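Local coordinates for putative aspartyl-tRNA synthetase (Leishmania major, PDB 6OD8), which probably attaches L-aspartate to its cognate tRNA(Asp) in an ATP-dependent reaction, as a class II aminoacyl-tRNA synthetase, at residues A[325-336]-A[393-401]; A[362-373]-A[439-447]. One frame throughout, in Å; residues are numbered along the deposited sequence.

Contact 1. Residues A[325-336]-A[393-401]. With EDO (1,2-ethanediol), chain H.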
loop_
_atom_site.group_PDB
_atom_site.type_symbol
_atom_site.label_atom_id
_atom_site.label_comp_id
_atom_site.label_asym_id
_atom_site.label_seq_id
_atom_site.Cartn_x
_atom_site.Cartn_y
_atom_site.Cartn_z
ATOM N N TYR A 325 -8.921 -3.871 24.528
ATOM C CA TYR A 325 -7.562 -3.452 24.860
ATOM C C TYR A 325 -6.519 -4.223 24.056
ATOM O O TYR A 325 -5.388 -3.751 23.929
ATOM C CB TYR A 325 -7.265 -3.618 26.363
ATOM C CG TYR A 325 -7.965 -2.597 27.242
ATOM C CD1 TYR A 325 -8.080 -2.793 28.613
ATOM C CD2 TYR A 325 -8.521 -1.436 26.695
ATOM C CE1 TYR A 325 -8.743 -1.867 29.411
ATOM C CE2 TYR A 325 -9.175 -0.494 27.495
ATOM C CZ TYR A 325 -9.279 -0.724 28.851
ATOM O OH TYR A 325 -9.918 0.195 29.657
ATOM N N GLU A 326 -6.869 -5.399 23.511
ATOM C CA GLU A 326 -5.945 -6.092 22.620
ATOM C C GLU A 326 -5.704 -5.285 21.349
ATOM O O GLU A 326 -4.588 -5.283 20.806
ATOM C CB GLU A 326 -6.494 -7.478 22.280
ATOM C CG GLU A 326 -6.647 -8.348 23.513
ATOM C CD GLU A 326 -7.455 -9.609 23.243
ATOM O OE1 GLU A 326 -7.286 -10.212 22.160
ATOM O OE2 GLU A 326 -8.243 -9.989 24.123
ATOM N N VAL A 327 -6.757 -4.618 20.854
ATOM C CA VAL A 327 -6.653 -3.708 19.712
ATOM C C VAL A 327 -5.827 -2.483 20.072
ATOM O O VAL A 327 -4.934 -2.062 19.325
ATOM C CB VAL A 327 -8.052 -3.287 19.232
ATOM C CG1 VAL A 327 -7.919 -2.278 18.064
ATOM C CG2 VAL A 327 -8.869 -4.507 18.822
ATOM N N LEU A 328 -6.131 -1.880 21.220
ATOM C CA LEU A 328 -5.405 -0.713 21.674
ATOM C C LEU A 328 -3.935 -1.039 21.926
ATOM O O LEU A 328 -3.055 -0.220 21.635
ATOM C CB LEU A 328 -6.098 -0.173 22.941
ATOM C CG LEU A 328 -5.425 0.988 23.646
ATOM C CD1 LEU A 328 -5.333 2.176 22.676
ATOM C CD2 LEU A 328 -6.243 1.341 24.902
ATOM N N ASP A 329 -3.650 -2.234 22.451
ATOM C CA ASP A 329 -2.264 -2.669 22.615
ATOM C C ASP A 329 -1.517 -2.637 21.281
ATOM O O ASP A 329 -0.379 -2.151 21.202
ATOM C CB ASP A 329 -2.214 -4.087 23.206
ATOM C CG ASP A 329 -2.592 -4.152 24.681
ATOM O OD1 ASP A 329 -2.724 -3.104 25.348
ATOM O OD2 ASP A 329 -2.777 -5.291 25.179
ATOM N N VAL A 330 -2.138 -3.171 20.220
ATOM C CA VAL A 330 -1.502 -3.179 18.900
ATOM C C VAL A 330 -1.334 -1.759 18.378
ATOM O O VAL A 330 -0.270 -1.389 17.882
ATOM C CB VAL A 330 -2.308 -4.058 17.922
ATOM C CG1 VAL A 330 -1.938 -3.775 16.464
ATOM C CG2 VAL A 330 -2.052 -5.551 18.260
ATOM N N ALA A 331 -2.382 -0.942 18.496
ATOM C CA ALA A 331 -2.342 0.431 17.986
ATOM C C ALA A 331 -1.240 1.246 18.655
ATOM O O ALA A 331 -0.542 2.020 17.991
ATOM C CB ALA A 331 -3.710 1.088 18.199
ATOM N N GLU A 332 -1.076 1.101 19.977
ATOM C CA GLU A 332 -0.029 1.855 20.665
ATOM C C GLU A 332 1.358 1.372 20.264
ATOM O O GLU A 332 2.286 2.181 20.105
ATOM C CB GLU A 332 -0.195 1.741 22.182
ATOM C CG GLU A 332 -1.351 2.544 22.734
ATOM C CD GLU A 332 -1.564 2.294 24.218
ATOM O OE1 GLU A 332 -0.983 1.316 24.741
ATOM O OE2 GLU A 332 -2.307 3.067 24.867
ATOM N N SER A 333 1.542 0.058 20.182
ATOM C CA SER A 333 2.834 -0.466 19.758
ATOM C C SER A 333 3.134 -0.041 18.327
ATOM O O SER A 333 4.289 0.245 17.985
ATOM C CB SER A 333 2.854 -1.995 19.872
ATOM O OG SER A 333 2.664 -2.408 21.216
ATOM N N LEU A 334 2.092 0.018 17.487
ATOM C CA LEU A 334 2.261 0.447 16.098
ATOM C C LEU A 334 2.722 1.898 16.031
ATOM O O LEU A 334 3.660 2.240 15.297
ATOM C CB LEU A 334 0.936 0.265 15.338
ATOM C CG LEU A 334 0.781 0.982 14.007
ATOM C CD1 LEU A 334 1.718 0.355 12.984
ATOM C CD2 LEU A 334 -0.663 0.912 13.497
ATOM N N PHE A 335 2.067 2.775 16.788
ATOM C CA PHE A 335 2.483 4.174 16.757
ATOM C C PHE A 335 3.875 4.335 17.357
ATOM O O PHE A 335 4.673 5.123 16.851
ATOM C CB PHE A 335 1.453 5.066 17.478
ATOM C CG PHE A 335 0.338 5.575 16.576
ATOM C CD1 PHE A 335 0.538 6.679 15.757
ATOM C CD2 PHE A 335 -0.894 4.952 16.557
ATOM C CE1 PHE A 335 -0.473 7.144 14.920
ATOM C CE2 PHE A 335 -1.915 5.415 15.728
ATOM C CZ PHE A 335 -1.707 6.517 14.922
ATOM N N ASN A 336 4.179 3.608 18.445
ATOM C CA ASN A 336 5.517 3.673 19.020
ATOM C C ASN A 336 6.563 3.311 17.976
ATOM O O ASN A 336 7.558 4.015 17.811
ATOM C CB ASN A 336 5.622 2.735 20.225
ATOM C CG ASN A 336 6.936 2.869 20.965
ATOM O OD1 ASN A 336 7.352 3.964 21.334
ATOM N ND2 ASN A 336 7.592 1.751 21.194
ATOM N N HIS A 393 0.323 1.188 29.543
ATOM C CA HIS A 393 0.402 -0.267 29.502
ATOM C C HIS A 393 1.701 -0.764 30.143
ATOM O O HIS A 393 1.682 -1.705 30.948
ATOM C CB HIS A 393 0.271 -0.793 28.072
ATOM C CG HIS A 393 0.300 -2.293 28.003
ATOM N ND1 HIS A 393 1.441 -3.000 27.691
ATOM C CD2 HIS A 393 -0.639 -3.217 28.320
ATOM C CE1 HIS A 393 1.187 -4.295 27.762
ATOM N NE2 HIS A 393 -0.066 -4.453 28.147
ATOM N N ASN A 394 2.837 -0.140 29.814
ATOM C CA ASN A 394 4.127 -0.721 30.192
ATOM C C ASN A 394 5.196 0.361 30.264
ATOM O O ASN A 394 5.035 1.460 29.730
ATOM C CB ASN A 394 4.566 -1.836 29.214
ATOM C CG ASN A 394 4.872 -1.320 27.810
ATOM O OD1 ASN A 394 5.905 -0.678 27.572
ATOM N ND2 ASN A 394 3.991 -1.629 26.866
ATOM N N MET A 395 6.304 0.026 30.930
ATOM C CA MET A 395 7.345 1.022 31.155
ATOM C C MET A 395 8.267 1.209 29.956
ATOM O O MET A 395 9.166 2.056 30.017
ATOM C CB MET A 395 8.159 0.660 32.393
ATOM C CG MET A 395 7.384 0.811 33.704
ATOM S SD MET A 395 6.754 2.489 33.925
ATOM C CE MET A 395 8.275 3.440 33.864
ATOM N N ASP A 396 8.076 0.447 28.882
ATOM C CA ASP A 396 8.853 0.624 27.661
ATOM C C ASP A 396 8.268 1.700 26.739
ATOM O O ASP A 396 8.981 2.622 26.341
ATOM C CB ASP A 396 8.977 -0.711 26.923
ATOM C CG ASP A 396 9.531 -0.551 25.523
ATOM O OD1 ASP A 396 8.826 -0.885 24.546
ATOM O OD2 ASP A 396 10.671 -0.062 25.400
ATOM N N SER A 397 6.986 1.611 26.387
ATOM C CA SER A 397 6.402 2.632 25.519
ATOM C C SER A 397 5.757 3.788 26.291
ATOM O O SER A 397 5.666 4.901 25.756
ATOM C CB SER A 397 5.373 2.011 24.568
ATOM O OG SER A 397 4.272 1.447 25.255
ATOM N N ARG A 398 5.281 3.547 27.514
ATOM C CA ARG A 398 4.889 4.640 28.429
ATOM C C ARG A 398 3.860 5.578 27.790
ATOM O O ARG A 398 3.939 6.811 27.904
ATOM C CB ARG A 398 6.124 5.420 28.904
ATOM C CG ARG A 398 7.155 4.554 29.646
ATOM C CD ARG A 398 8.279 5.387 30.283
ATOM N NE ARG A 398 9.101 6.136 29.321
ATOM C CZ ARG A 398 10.070 5.594 28.587
ATOM N NH1 ARG A 398 10.321 4.295 28.695
ATOM N NH2 ARG A 398 10.792 6.341 27.751
ATOM N N MET A 399 2.861 4.992 27.137
ATOM C CA MET A 399 1.877 5.758 26.381
ATOM C C MET A 399 0.596 5.935 27.191
ATOM O O MET A 399 -0.010 4.951 27.639
ATOM C CB MET A 399 1.624 5.091 25.028
ATOM C CG MET A 399 2.853 5.281 24.131
ATOM S SD MET A 399 2.849 4.267 22.623
ATOM C CE MET A 399 1.736 5.195 21.649
ATOM N N LEU A 400 0.186 7.198 27.345
ATOM C CA LEU A 400 -0.839 7.598 28.312
ATOM C C LEU A 400 -2.258 7.234 27.866
ATOM O O LEU A 400 -2.660 7.509 26.734
ATOM C CB LEU A 400 -0.749 9.106 28.542
ATOM C CG LEU A 400 -1.669 9.705 29.591
ATOM C CD1 LEU A 400 -1.123 9.246 30.924
ATOM C CD2 LEU A 400 -1.628 11.226 29.471
ATOM N N ARG A 401 -3.026 6.652 28.791
ATOM C CA ARG A 401 -4.439 6.331 28.617
ATOM C C ARG A 401 -5.193 7.018 29.743
ATOM O O ARG A 401 -4.776 6.916 30.896
ATOM C CB ARG A 401 -4.692 4.819 28.701
ATOM C CG ARG A 401 -3.890 3.970 27.743
ATOM C CD ARG A 401 -4.254 2.497 27.897
ATOM N NE ARG A 401 -3.462 1.643 27.007
ATOM C CZ ARG A 401 -3.598 0.323 26.929
ATOM N NH1 ARG A 401 -4.505 -0.296 27.681
ATOM N NH2 ARG A 401 -2.823 -0.378 26.102
HETATM C C1 EDO H . 1.928 -0.231 24.099
HETATM O O1 EDO H . 3.255 -0.780 24.029
HETATM C C2 EDO H . 0.908 -1.288 24.497
HETATM O O2 EDO H . 1.194 -2.516 23.818
HETATM O O HOH W 1 -4.069 -3.124 27.760
HETATM O O HOH W 2 0.156 2.463 27.073
HETATM O O HOH W 3 9.711 1.248 22.919
#

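Contact 2. Residues A[362-373]-A[439-447]. With EDO (1,2-ethanediol), chain K.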
loop_
_atom_site.group_PDB
_atom_site.type_symbol
_atom_site.label_atom_id
_atom_site.label_comp_id
_atom_site.label_asym_id
_atom_site.label_seq_id
_atom_site.Cartn_x
_atom_site.Cartn_y
_atom_site.Cartn_z
ATOM N N VAL A 362 6.579 14.510 21.427
ATOM C CA VAL A 362 6.795 13.667 22.599
ATOM C C VAL A 362 5.585 12.752 22.698
ATOM O O VAL A 362 4.454 13.235 22.796
ATOM C CB VAL A 362 6.972 14.502 23.872
ATOM C CG1 VAL A 362 7.128 13.594 25.093
ATOM C CG2 VAL A 362 8.192 15.431 23.735
ATOM N N TRP A 363 5.808 11.436 22.621
ATOM C CA TRP A 363 4.699 10.496 22.702
ATOM C C TRP A 363 4.752 9.605 23.941
ATOM O O TRP A 363 3.802 8.863 24.179
ATOM C CB TRP A 363 4.616 9.634 21.418
ATOM C CG TRP A 363 5.730 8.638 21.179
ATOM C CD1 TRP A 363 5.710 7.301 21.444
ATOM C CD2 TRP A 363 7.002 8.906 20.576
ATOM N NE1 TRP A 363 6.897 6.720 21.053
ATOM C CE2 TRP A 363 7.717 7.690 20.545
ATOM C CE3 TRP A 363 7.612 10.062 20.078
ATOM C CZ2 TRP A 363 9.002 7.593 20.015
ATOM C CZ3 TRP A 363 8.899 9.968 19.565
ATOM C CH2 TRP A 363 9.576 8.742 19.538
ATOM N N LYS A 364 5.827 9.668 24.726
ATOM C CA LYS A 364 6.003 8.865 25.933
ATOM C C LYS A 364 6.032 9.755 27.164
ATOM O O LYS A 364 6.684 10.810 27.163
ATOM C CB LYS A 364 7.319 8.073 25.904
ATOM C CG LYS A 364 7.506 7.119 24.729
ATOM C CD LYS A 364 8.716 6.217 24.973
ATOM C CE LYS A 364 8.987 5.323 23.781
ATOM N NZ LYS A 364 9.963 4.244 24.121
ATOM N N LEU A 365 5.383 9.305 28.238
ATOM C CA LEU A 365 5.694 9.862 29.549
ATOM C C LEU A 365 7.103 9.445 29.967
ATOM O O LEU A 365 7.578 8.362 29.619
ATOM C CB LEU A 365 4.686 9.374 30.597
ATOM C CG LEU A 365 3.427 10.196 30.872
ATOM C CD1 LEU A 365 2.558 10.223 29.656
ATOM C CD2 LEU A 365 2.650 9.633 32.078
ATOM N N THR A 366 7.774 10.305 30.728
ATOM C CA THR A 366 9.028 9.876 31.339
ATOM C C THR A 366 8.733 8.938 32.509
ATOM O O THR A 366 7.654 8.999 33.104
ATOM C CB THR A 366 9.852 11.067 31.833
ATOM O OG1 THR A 366 9.185 11.690 32.932
ATOM C CG2 THR A 366 10.073 12.088 30.716
ATOM N N PRO A 367 9.660 8.030 32.837
ATOM C CA PRO A 367 9.463 7.225 34.055
ATOM C C PRO A 367 9.240 8.089 35.279
ATOM O O PRO A 367 8.438 7.727 36.151
ATOM C CB PRO A 367 10.756 6.400 34.146
ATOM C CG PRO A 367 11.239 6.315 32.703
ATOM C CD PRO A 367 10.870 7.638 32.085
ATOM N N GLU A 368 9.895 9.255 35.344
ATOM C CA GLU A 368 9.777 10.129 36.509
ATOM C C GLU A 368 8.378 10.723 36.624
ATOM O O GLU A 368 7.811 10.783 37.722
ATOM C CB GLU A 368 10.824 11.236 36.429
ATOM C CG GLU A 368 12.271 10.763 36.622
ATOM C CD GLU A 368 12.847 10.011 35.419
ATOM O OE1 GLU A 368 12.416 10.257 34.272
ATOM O OE2 GLU A 368 13.747 9.172 35.625
ATOM N N ARG A 369 7.804 11.170 35.505
ATOM C CA ARG A 369 6.459 11.735 35.566
ATOM C C ARG A 369 5.448 10.674 35.992
ATOM O O ARG A 369 4.528 10.959 36.768
ATOM C CB ARG A 369 6.071 12.346 34.215
ATOM C CG ARG A 369 4.959 13.389 34.310
ATOM C CD ARG A 369 5.276 14.449 35.387
ATOM N NE ARG A 369 4.194 15.411 35.565
ATOM C CZ ARG A 369 4.013 16.165 36.652
ATOM N NH1 ARG A 369 4.841 16.069 37.692
ATOM N NH2 ARG A 369 2.992 17.019 36.707
ATOM N N ILE A 370 5.618 9.450 35.494
ATOM C CA ILE A 370 4.769 8.338 35.896
ATOM C C ILE A 370 4.781 8.191 37.411
ATOM O O ILE A 370 3.725 8.110 38.051
ATOM C CB ILE A 370 5.220 7.054 35.176
ATOM C CG1 ILE A 370 4.727 7.089 33.719
ATOM C CG2 ILE A 370 4.764 5.800 35.928
ATOM C CD1 ILE A 370 5.285 5.989 32.839
ATOM N N LYS A 371 5.979 8.216 38.012
ATOM C CA LYS A 371 6.086 8.081 39.460
ATOM C C LYS A 371 5.514 9.309 40.171
ATOM O O LYS A 371 4.752 9.174 41.130
ATOM C CB LYS A 371 7.548 7.840 39.850
ATOM N N GLU A 372 5.865 10.513 39.696
ATOM C CA GLU A 372 5.423 11.756 40.331
ATOM C C GLU A 372 3.904 11.850 40.429
ATOM O O GLU A 372 3.370 12.341 41.434
ATOM C CB GLU A 372 5.953 12.966 39.554
ATOM C CG GLU A 372 7.453 13.179 39.614
ATOM C CD GLU A 372 7.940 14.163 38.555
ATOM O OE1 GLU A 372 7.097 14.872 37.962
ATOM O OE2 GLU A 372 9.166 14.222 38.313
ATOM N N LEU A 373 3.185 11.440 39.381
ATOM C CA LEU A 373 1.735 11.550 39.392
ATOM C C LEU A 373 1.045 10.263 39.802
ATOM O O LEU A 373 -0.182 10.249 39.903
ATOM C CB LEU A 373 1.208 11.985 38.017
ATOM C CG LEU A 373 1.715 13.326 37.490
ATOM C CD1 LEU A 373 1.200 13.519 36.066
ATOM C CD2 LEU A 373 1.265 14.457 38.376
ATOM N N GLU A 439 0.396 19.773 29.641
ATOM C CA GLU A 439 0.876 20.493 30.811
ATOM C C GLU A 439 0.994 19.581 32.025
ATOM O O GLU A 439 1.951 19.699 32.793
ATOM C CB GLU A 439 -0.046 21.677 31.097
ATOM C CG GLU A 439 -0.014 22.724 29.984
ATOM C CD GLU A 439 -0.950 23.903 30.224
ATOM O OE1 GLU A 439 -1.790 23.827 31.149
ATOM O OE2 GLU A 439 -0.837 24.905 29.476
ATOM N N ARG A 440 0.052 18.648 32.201
ATOM C CA ARG A 440 0.051 17.780 33.383
ATOM C C ARG A 440 1.030 16.625 33.244
ATOM O O ARG A 440 1.821 16.361 34.159
ATOM C CB ARG A 440 -1.343 17.203 33.640
ATOM C CG ARG A 440 -1.412 16.449 34.984
ATOM C CD ARG A 440 -2.810 15.958 35.315
ATOM N NE ARG A 440 -2.827 15.017 36.445
ATOM C CZ ARG A 440 -2.696 15.379 37.716
ATOM N NH1 ARG A 440 -2.507 16.657 38.019
ATOM N NH2 ARG A 440 -2.750 14.468 38.688
ATOM N N TYR A 441 0.964 15.919 32.107
ATOM C CA TYR A 441 1.676 14.666 31.877
ATOM C C TYR A 441 2.905 14.811 30.995
ATOM O O TYR A 441 3.720 13.885 30.962
ATOM C CB TYR A 441 0.746 13.616 31.233
ATOM C CG TYR A 441 -0.444 13.296 32.140
ATOM C CD1 TYR A 441 -0.311 12.419 33.215
ATOM C CD2 TYR A 441 -1.683 13.896 31.935
ATOM C CE1 TYR A 441 -1.386 12.149 34.065
ATOM C CE2 TYR A 441 -2.763 13.617 32.759
ATOM C CZ TYR A 441 -2.611 12.740 33.828
ATOM O OH TYR A 441 -3.671 12.470 34.689
ATOM N N GLY A 442 3.026 15.911 30.248
ATOM C CA GLY A 442 4.221 16.164 29.454
ATOM C C GLY A 442 4.265 15.499 28.103
ATOM O O GLY A 442 5.345 15.419 27.503
ATOM N N THR A 443 3.126 15.040 27.583
ATOM C CA THR A 443 3.105 14.269 26.354
ATOM C C THR A 443 2.153 14.898 25.344
ATOM O O THR A 443 1.138 15.500 25.710
ATOM C CB THR A 443 2.714 12.801 26.594
ATOM O OG1 THR A 443 2.776 12.090 25.350
ATOM C CG2 THR A 443 1.314 12.698 27.181
ATOM N N ASP A 444 2.527 14.776 24.069
ATOM C CA ASP A 444 1.743 15.219 22.920
ATOM C C ASP A 444 0.842 14.125 22.360
ATOM O O ASP A 444 0.143 14.377 21.372
ATOM C CB ASP A 444 2.664 15.690 21.769
ATOM C CG ASP A 444 3.570 16.845 22.159
ATOM O OD1 ASP A 444 3.093 17.827 22.765
ATOM O OD2 ASP A 444 4.772 16.769 21.835
ATOM N N PHE A 445 0.840 12.929 22.967
ATOM C CA PHE A 445 0.125 11.762 22.463
ATOM C C PHE A 445 -0.603 11.075 23.609
ATOM O O PHE A 445 0.011 10.788 24.637
ATOM C CB PHE A 445 1.095 10.767 21.823
ATOM C CG PHE A 445 0.409 9.604 21.139
ATOM C CD1 PHE A 445 0.097 9.668 19.792
ATOM C CD2 PHE A 445 0.051 8.470 21.848
ATOM C CE1 PHE A 445 -0.539 8.611 19.149
ATOM C CE2 PHE A 445 -0.592 7.419 21.209
ATOM C CZ PHE A 445 -0.888 7.490 19.866
ATOM N N PHE A 446 -1.886 10.766 23.429
ATOM C CA PHE A 446 -2.600 10.066 24.493
ATOM C C PHE A 446 -3.870 9.455 23.921
ATOM O O PHE A 446 -4.338 9.826 22.838
ATOM C CB PHE A 446 -2.903 10.984 25.686
ATOM C CG PHE A 446 -4.069 11.922 25.471
ATOM C CD1 PHE A 446 -5.332 11.580 25.914
ATOM C CD2 PHE A 446 -3.894 13.143 24.822
ATOM C CE1 PHE A 446 -6.422 12.443 25.732
ATOM C CE2 PHE A 446 -4.974 13.988 24.602
ATOM C CZ PHE A 446 -6.229 13.644 25.067
ATOM N N ILE A 447 -4.409 8.476 24.634
ATOM C CA ILE A 447 -5.690 7.916 24.227
ATOM C C ILE A 447 -6.722 8.218 25.306
ATOM O O ILE A 447 -6.391 8.255 26.491
ATOM C CB ILE A 447 -5.595 6.405 23.919
ATOM C CG1 ILE A 447 -5.630 5.571 25.187
ATOM C CG2 ILE A 447 -4.318 6.107 23.152
ATOM C CD1 ILE A 447 -7.014 5.042 25.553
HETATM C C1 EDO K . -1.296 19.608 22.817
HETATM O O1 EDO K . -1.064 21.005 23.010
HETATM C C2 EDO K . -0.008 18.832 22.996
HETATM O O2 EDO K . 0.828 18.982 21.843
HETATM O O HOH W 4 1.930 9.319 25.942
HETATM O O HOH W 5 7.158 13.006 28.395
HETATM O O HOH W 6 6.390 13.047 30.935
#

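Contact 1. Residues A[325-336]-A[393-401]
Arg-401 reaches from strand 400-403 to helix 325-342 and binds two of its acids, one turn apart, in a salt-bridge network. The site lies in the class II synthetase domain, where this helix packs on the large mixed sheet. Arg-401 grips Glu-332 side-on: NE donates to OE2 and NH2 to OE1, the latter at 2.8 Å. The two planes are not flush, standing 52° apart, and NH2 meets OE1 from above the carboxylate plane. NH2 also donates to Asp-329 OD1, 2.8 Å away and within the guanidinium plane. CD2 of Leu-328 sits over the centre of one guanidinium face, 3.5 Å from Arg-401 CZ. Three charged bonds and this methyl together fix the rotation of the group. Asp-329 OD2 bonds to Tyr-68 OH of the second subunit, which ties the network to the dimer. Further along the contact, Met-399, in the segment that leads into the strand, bends at its last torsion (chi3 78°), which lays its sulfur and methyl against the helix backbone. Its SD is 3.3 Å from Glu-332 O. Water 2 accepts from His-393 N and donates to both Met-399 O and Glu-332 OE1, the latter at 2.8 Å.

Contact 2. Residues A[362-373]-A[439-447]
One backbone carbonyl, Arg-440 O, takes two bonds from a single guanidinium group. Arg-369 approaches it side-on. Its NE and NH2 each lie 2.9 Å from Arg-440 O. The oxygen lies in the guanidinium plane between the two N-H bonds, so neither is straight (147° and 146°). The carbonyl belongs to the last turn of helix 427-441, so the arginine serves a helix end. A bend at chi2 (51°) turns the Arg-369 chain toward it. On the same guanidinium, NH1 forms a salt bridge with Glu-372 OE1, also near the guanidinium plane, which helps fix the rotation of the group. Thr-366 caps the N-terminus of the helix that carries Arg-369.

Leu-373 wedges in beside this grip. Its CD1 lies 3.4 Å from Tyr-441 CD1, while its CD2 sits over one face of the Arg-440 guanidinium, toward the rim. Asp-386 receives both Arg-440 NH2 and Tyr-441 OH. Leu-365 CD1 touches Thr-443 CG2 at 3.7 Å.

At the other end the two segments are joined through Val-362 and Asp-444. Asp-444 N donates to Val-362 O at 2.8 Å. Val-362 N donates back to the side chain, Asp-444 OD2, at 2.9 Å and nearly straight. Val-362 is thus held at both its N and its O by Asp-444. Next to this pair, Trp-363 CB packs on Phe-445 CB. Water 4 links Trp-363 O, Thr-443 OG1 and Phe-445 O.

Gly-442, with positive phi, follows the end of helix 427-441, and a short turn leads into strand 445-449. The arrangement is a helix-turn-strand connection entering the large mixed sheet of the class II synthetase catalytic domain, with the capped helix 367-373 and its leading loop packed along it.

The centres of contacts 1 and 2 lie about 13 Å apart, on the same side of the chain's centre. Their segments alternate along the chain: 325-336, 362-373, 393-401, then 439-447. Both contacts reach the large mixed sheet, where strands 400-403 and 445-449 are parallel neighbours. They also touch directly. Arg-398 NE probably bonds to Leu-365 O, and Asn-336 OD1 to Trp-363 NE1. The segment 362-373 therefore meets both partners of contact 1. Together they join helices 325-342, 367-373 and 427-441 to strands 400-403 and 445-449, through the loops that lead into them, within the class II synthetase domain. Only contact 1 also reaches the second subunit.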